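PDB 1RE5: 3-carboxy-cis,cis-muconate cycloisomerase from Pseudomonas putida, which belongs to the fumarase/aspartase superfamily of largely helical proteins, to which adenylosuccinate lyase also belongs, and forms an assembly of four chains. Local coordinates for residues D[189-193]-D[209-214]. Numbering follows the deposited sequence.
Sequences VLQFG and VAEALA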
loop_
_atom_site.group_PDB
_atom_site.type_symbol
_atom_site.label_atom_id
_atom_site.label_comp_id
_atom_site.label_asym_id
_atom_site.label_seq_id
_atom_site.Cartn_x
_atom_site.Cartn_y
_atom_site.Cartn_z
ATOM N N VAL D 189 -21.957 -6.648 -15.288
ATOM C CA VAL D 189 -21.884 -7.259 -16.605
ATOM C C VAL D 189 -21.610 -8.751 -16.462
ATOM O O VAL D 189 -21.097 -9.211 -15.430
ATOM C CB VAL D 189 -20.770 -6.627 -17.475
ATOM C CG1 VAL D 189 -21.157 -5.211 -17.867
ATOM C CG2 VAL D 189 -19.429 -6.642 -16.719
ATOM N N LEU D 190 -21.963 -9.500 -17.503
ATOM C CA LEU D 190 -21.772 -10.938 -17.514
ATOM C C LEU D 190 -20.346 -11.291 -17.935
ATOM O O LEU D 190 -19.712 -10.542 -18.683
ATOM C CB LEU D 190 -22.752 -11.584 -18.497
ATOM C CG LEU D 190 -22.508 -13.075 -18.768
ATOM C CD1 LEU D 190 -23.078 -13.898 -17.614
ATOM C CD2 LEU D 190 -23.134 -13.470 -20.097
ATOM N N GLN D 191 -19.845 -12.420 -17.436
ATOM C CA GLN D 191 -18.516 -12.897 -17.806
ATOM C C GLN D 191 -18.737 -14.237 -18.489
ATOM O O GLN D 191 -18.912 -15.271 -17.823
ATOM C CB GLN D 191 -17.614 -13.125 -16.591
ATOM C CG GLN D 191 -16.212 -13.568 -17.000
ATOM C CD GLN D 191 -15.387 -12.422 -17.564
ATOM O OE1 GLN D 191 -14.603 -11.802 -16.837
ATOM N NE2 GLN D 191 -15.567 -12.122 -18.849
ATOM N N PHE D 192 -18.727 -14.219 -19.818
ATOM C CA PHE D 192 -18.952 -15.433 -20.592
ATOM C C PHE D 192 -18.040 -15.406 -21.811
ATOM O O PHE D 192 -18.337 -14.741 -22.807
ATOM C CB PHE D 192 -20.426 -15.485 -21.017
ATOM C CG PHE D 192 -20.852 -16.800 -21.599
ATOM C CD1 PHE D 192 -20.658 -17.988 -20.889
ATOM C CD2 PHE D 192 -21.479 -16.852 -22.840
ATOM C CE1 PHE D 192 -21.089 -19.214 -21.412
ATOM C CE2 PHE D 192 -21.910 -18.064 -23.367
ATOM C CZ PHE D 192 -21.716 -19.252 -22.650
ATOM N N GLY D 193 -16.927 -16.122 -21.729
ATOM C CA GLY D 193 -16.002 -16.124 -22.839
ATOM C C GLY D 193 -15.422 -17.483 -23.140
ATOM O O GLY D 193 -14.820 -17.672 -24.195
ATOM N N VAL D 209 -26.730 -17.624 -27.117
ATOM C CA VAL D 209 -26.643 -18.163 -25.768
ATOM C C VAL D 209 -26.216 -17.063 -24.802
ATOM O O VAL D 209 -26.750 -16.950 -23.695
ATOM C CB VAL D 209 -25.634 -19.336 -25.700
ATOM C CG1 VAL D 209 -25.456 -19.797 -24.261
ATOM C CG2 VAL D 209 -26.134 -20.497 -26.549
ATOM N N ALA D 210 -25.255 -16.250 -25.243
ATOM C CA ALA D 210 -24.733 -15.141 -24.448
ATOM C C ALA D 210 -25.830 -14.167 -24.009
ATOM O O ALA D 210 -25.982 -13.872 -22.818
ATOM C CB ALA D 210 -23.667 -14.396 -25.246
ATOM N N GLU D 211 -26.598 -13.675 -24.975
ATOM C CA GLU D 211 -27.668 -12.731 -24.680
ATOM C C GLU D 211 -28.737 -13.356 -23.795
ATOM O O GLU D 211 -29.208 -12.735 -22.841
ATOM C CB GLU D 211 -28.257 -12.208 -25.986
ATOM C CG GLU D 211 -27.150 -11.776 -26.932
ATOM C CD GLU D 211 -27.579 -10.728 -27.929
ATOM O OE1 GLU D 211 -28.586 -10.963 -28.639
ATOM O OE2 GLU D 211 -26.900 -9.674 -28.007
ATOM N N ALA D 212 -29.101 -14.597 -24.097
ATOM C CA ALA D 212 -30.093 -15.297 -23.298
ATOM C C ALA D 212 -29.596 -15.378 -21.859
ATOM O O ALA D 212 -30.340 -15.101 -20.916
ATOM C CB ALA D 212 -30.313 -16.695 -23.846
ATOM N N LEU D 213 -28.327 -15.753 -21.698
ATOM C CA LEU D 213 -27.710 -15.889 -20.378
ATOM C C LEU D 213 -27.708 -14.584 -19.579
ATOM O O LEU D 213 -28.045 -14.570 -18.390
ATOM C CB LEU D 213 -26.278 -16.401 -20.528
ATOM C CG LEU D 213 -25.491 -16.614 -19.234
ATOM C CD1 LEU D 213 -26.330 -17.391 -18.219
ATOM C CD2 LEU D 213 -24.193 -17.358 -19.561
ATOM N N ALA D 214 -27.326 -13.495 -20.241
ATOM C CA ALA D 214 -27.280 -12.186 -19.603
ATOM C C ALA D 214 -28.660 -11.833 -19.074
ATOM O O ALA D 214 -28.825 -11.498 -17.895
ATOM C CB ALA D 214 -26.817 -11.142 -20.601
#
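Residues 189-193 run as an extended loop between helices 162-187 and 206-217, and the side chains alternate: V189 and Q191 turn away from helix segment 209-214, whereas L190 and F192 point toward it. L190 lies against the C-terminal end of 209-214, its CA 6.0 Å from that of A214. Its branched end can meet both a side chain and the helix backbone: L190 CD1 comes within 4.0 Å of L213 CG, and L190 CD2 lies 4.0 Å from A210 O and 4.4 Å from A214 CB. On the other side, the Q191 and G193 amides hydrogen-bond to T112 and D108, so alternation lets the loop pack between helices 106-142 and 206-217. F192 lies one turn nearer the N-terminal end of 209-214, where the small side chain of A210 leaves room for a flat ring: F192 CD2 sits 4.1 Å from A210 CB, and F192 CE2 4.0 Å from V209 CG1. L213 touches both loop side chains, placing L213 CD2 over the face of the F192 ring, 3.9 Å from its centroid, in a CH-pi contact. L213 also touches F31 and A34 of helix 21-40. No hydrogen bond joins the two segments; their attachment depends on nondirectional burial of apolar groups.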